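Local coordinates for protein elastase inhibitor AFUEI (Aspergillus fumigatus Af293, PDB 3W0D) that inhibits serine proteases, acting non-competitively on the elastase of its own fungus and also blocking human leukocyte elastase, at residues R35-G40 / N53-E58. Sequence-based numbering, arbitrary orientation.
Sequences RVLHPG and NIQVNE
The parallel strand pair of the CI-2-like inhibitor fold brings Arg35-Leu37 alongside Asn53-Val56, with Arg35 opposite Asn53, Val36 opposite Ile54 and Leu37 opposite Gln55. The two short segments are twisted 24° against each other. Three backbone bonds join them: Ile54 N to Arg35 O (2.9 Å), Leu37 N to Ile54 O (2.8 Å) and Val56 N to Leu37 O (3.0 Å).

On the face carrying Arg35, Asn53 and Leu37, Asn53 OD1 comes to the edge of the Arg35 guanidinium, the two planes turned 37° apart. Arg35 NE donates to Asn53 OD1 (2.7 Å), lying almost in line with the amide C=O, while NH2 adds a weak second bond to the same oxygen. CG of Arg35 is anti to the backbone N, and the bend at chi3 (56°) brings NE and its N-H to this oxygen, alongside the amide. The other end of the amide, ND2, donates to His66 O and the terminal Ala68 OXT, fixing the rotation of Asn53. Next along, Leu37 CD1 rests on Asn53 CB (3.8 Å), and Leu37 CB touches Gln55 OE1. The Gln55 chain, bent at chi2, carries NE2 forward along its own strand to donate to Val56 O from above the carbonyl plane.

Past the paired residues, His38 CD2 meets Val56 CG1 (3.8 Å), and Pro39 CD lies close to Val56 O (3.2 Å).

The connection between the two strands probably corresponds to the protease-binding loop of CI-2 relatives. Strand 52-56 is central, flanked on its other edge by antiparallel strand 62-67, against which Ile54 packs; Leu37 also touches Ile43 of strand 42-44, and Met45 of the second subunit.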
ATOM      1  N   ARG A  35      -0.996 -11.481   1.540  1.00 19.93           N
ATOM      2  CA  ARG A  35       0.401 -11.364   1.132  1.00 18.72           C
ATOM      3  C   ARG A  35       1.240 -10.678   2.189  1.00 18.44           C
ATOM      4  O   ARG A  35       0.996  -9.532   2.544  1.00 15.93           O
ATOM      5  CB  ARG A  35       0.547 -10.599  -0.187  1.00 19.89           C
ATOM      6  CG  ARG A  35       1.997 -10.480  -0.608  1.00 22.26           C
ATOM      7  CD  ARG A  35       2.145 -10.077  -2.071  1.00 23.45           C
ATOM      8  NE  ARG A  35       1.439  -8.833  -2.354  1.00 25.50           N
ATOM      9  CZ  ARG A  35       1.462  -8.215  -3.527  1.00 24.04           C
ATOM     10  NH1 ARG A  35       2.156  -8.724  -4.530  1.00 24.73           N
ATOM     11  NH2 ARG A  35       0.788  -7.087  -3.695  1.00 23.71           N
ATOM     12  N   VAL A  36       2.216 -11.409   2.707  1.00 17.25           N
ATOM     13  CA  VAL A  36       3.101 -10.872   3.718  1.00 17.58           C
ATOM     14  C   VAL A  36       4.334 -10.330   2.979  1.00 18.28           C
ATOM     15  O   VAL A  36       5.039 -11.074   2.292  1.00 16.89           O
ATOM     16  CB  VAL A  36       3.513 -11.976   4.714  1.00 17.15           C
ATOM     17  CG1 VAL A  36       4.276 -11.371   5.863  1.00 14.81           C
ATOM     18  CG2 VAL A  36       2.267 -12.706   5.226  1.00 17.85           C
ATOM     19  N   LEU A  37       4.577  -9.030   3.110  1.00 18.64           N
ATOM     20  CA  LEU A  37       5.708  -8.384   2.445  1.00 21.27           C
ATOM     21  C   LEU A  37       6.929  -8.304   3.348  1.00 21.45           C
ATOM     22  O   LEU A  37       6.832  -7.873   4.497  1.00 22.52           O
ATOM     23  CB  LEU A  37       5.320  -6.971   2.008  1.00 20.72           C
ATOM     24  CG  LEU A  37       4.256  -6.889   0.915  1.00 21.75           C
ATOM     25  CD1 LEU A  37       3.640  -5.493   0.850  1.00 20.94           C
ATOM     26  CD2 LEU A  37       4.904  -7.264  -0.407  1.00 22.37           C
ATOM     27  N   HIS A  38       8.077  -8.710   2.823  1.00 21.94           N
ATOM     28  CA  HIS A  38       9.310  -8.670   3.595  1.00 21.12           C
ATOM     29  C   HIS A  38      10.368  -7.851   2.880  1.00 20.65           C
ATOM     30  O   HIS A  38      10.326  -7.692   1.663  1.00 19.57           O
ATOM     31  CB  HIS A  38       9.906 -10.066   3.780  1.00 22.65           C
ATOM     32  CG  HIS A  38       8.953 -11.083   4.309  1.00 22.80           C
ATOM     33  ND1 HIS A  38       8.076 -11.775   3.500  1.00 24.18           N
ATOM     34  CD2 HIS A  38       8.767 -11.559   5.562  1.00 24.39           C
ATOM     35  CE1 HIS A  38       7.395 -12.637   4.234  1.00 25.19           C
ATOM     36  NE2 HIS A  38       7.796 -12.527   5.489  1.00 25.21           N
ATOM     37  N   PRO A  39      11.330  -7.313   3.641  1.00 20.42           N
ATOM     38  CA  PRO A  39      12.441  -6.513   3.124  1.00 20.89           C
ATOM     39  C   PRO A  39      13.218  -7.364   2.123  1.00 21.90           C
ATOM     40  O   PRO A  39      13.554  -8.509   2.419  1.00 20.65           O
ATOM     41  CB  PRO A  39      13.269  -6.192   4.378  1.00 21.71           C
ATOM     42  CG  PRO A  39      12.498  -6.803   5.562  1.00 20.53           C
ATOM     43  CD  PRO A  39      11.121  -7.051   5.074  1.00 21.86           C
ATOM     44  N   GLY A  40      13.481  -6.813   0.939  1.00 23.54           N
ATOM     45  CA  GLY A  40      14.211  -7.554  -0.076  1.00 24.08           C
ATOM     46  C   GLY A  40      13.354  -8.345  -1.061  1.00 25.10           C
ATOM     47  O   GLY A  40      13.836  -8.732  -2.120  1.00 25.30           O
ATOM     48  N   ASN A  53      -2.210  -6.936   2.251  1.00 18.34           N
ATOM     49  CA  ASN A  53      -0.750  -6.979   2.378  1.00 17.74           C
ATOM     50  C   ASN A  53      -0.345  -6.582   3.784  1.00 17.11           C
ATOM     51  O   ASN A  53      -0.776  -5.543   4.296  1.00 16.27           O
ATOM     52  CB  ASN A  53      -0.081  -6.000   1.410  1.00 17.00           C
ATOM     53  CG  ASN A  53      -0.389  -6.304  -0.020  1.00 17.41           C
ATOM     54  OD1 ASN A  53       0.252  -7.155  -0.639  1.00 18.63           O
ATOM     55  ND2 ASN A  53      -1.389  -5.622  -0.561  1.00 15.52           N
ATOM     56  N   ILE A  54       0.485  -7.406   4.405  1.00 16.56           N
ATOM     57  CA  ILE A  54       0.965  -7.116   5.746  1.00 16.40           C
ATOM     58  C   ILE A  54       2.457  -6.846   5.617  1.00 16.78           C
ATOM     59  O   ILE A  54       3.213  -7.741   5.252  1.00 17.61           O
ATOM     60  CB  ILE A  54       0.786  -8.319   6.704  1.00 17.01           C
ATOM     61  CG1 ILE A  54      -0.679  -8.778   6.755  1.00 16.69           C
ATOM     62  CG2 ILE A  54       1.283  -7.932   8.081  1.00 15.21           C
ATOM     63  CD1 ILE A  54      -1.637  -7.745   7.291  1.00 18.81           C
ATOM     64  N   GLN A  55       2.875  -5.616   5.890  1.00 16.88           N
ATOM     65  CA  GLN A  55       4.282  -5.264   5.799  1.00 17.14           C
ATOM     66  C   GLN A  55       4.957  -5.640   7.111  1.00 18.41           C
ATOM     67  O   GLN A  55       4.538  -5.213   8.184  1.00 18.95           O
ATOM     68  CB  GLN A  55       4.441  -3.767   5.532  1.00 18.09           C
ATOM     69  CG  GLN A  55       5.889  -3.293   5.423  1.00 17.36           C
ATOM     70  CD  GLN A  55       6.615  -3.826   4.206  1.00 18.05           C
ATOM     71  OE1 GLN A  55       6.285  -3.483   3.064  1.00 15.81           O
ATOM     72  NE2 GLN A  55       7.612  -4.683   4.443  1.00 18.65           N
ATOM     73  N   VAL A  56       5.999  -6.456   7.017  1.00 19.09           N
ATOM     74  CA  VAL A  56       6.744  -6.917   8.181  1.00 18.23           C
ATOM     75  C   VAL A  56       8.187  -6.427   8.073  1.00 19.25           C
ATOM     76  O   VAL A  56       8.705  -6.296   6.965  1.00 20.32           O
ATOM     77  CB  VAL A  56       6.697  -8.457   8.222  1.00 17.92           C
ATOM     78  CG1 VAL A  56       8.085  -9.034   8.291  1.00 17.47           C
ATOM     79  CG2 VAL A  56       5.850  -8.910   9.386  1.00 17.36           C
ATOM     80  N   ASN A  57       8.839  -6.131   9.197  1.00 20.62           N
ATOM     81  CA  ASN A  57      10.233  -5.690   9.125  1.00 21.47           C
ATOM     82  C   ASN A  57      11.185  -6.873   9.266  1.00 24.01           C
ATOM     83  O   ASN A  57      10.755  -8.026   9.262  1.00 23.66           O
ATOM     84  CB  ASN A  57      10.560  -4.607  10.174  1.00 19.95           C
ATOM     85  CG  ASN A  57      10.517  -5.115  11.607  1.00 18.86           C
ATOM     86  OD1 ASN A  57      10.543  -6.318  11.867  1.00 19.01           O
ATOM     87  ND2 ASN A  57      10.464  -4.186  12.548  1.00 16.96           N
ATOM     88  N   GLU A  58      12.480  -6.601   9.388  1.00 27.27           N
ATOM     89  CA  GLU A  58      13.447  -7.691   9.477  1.00 29.73           C
ATOM     90  C   GLU A  58      13.356  -8.483  10.764  1.00 29.14           C
ATOM     91  O   GLU A  58      13.944  -9.556  10.866  1.00 29.17           O
ATOM     92  CB  GLU A  58      14.877  -7.174   9.320  1.00 32.24           C
ATOM     93  CG  GLU A  58      15.438  -6.473  10.555  1.00 36.52           C
ATOM     94  CD  GLU A  58      16.904  -6.809  10.797  1.00 38.78           C
ATOM     95  OE1 GLU A  58      17.517  -6.209  11.703  1.00 40.06           O
ATOM     96  OE2 GLU A  58      17.448  -7.679  10.087  1.00 42.33           O
TER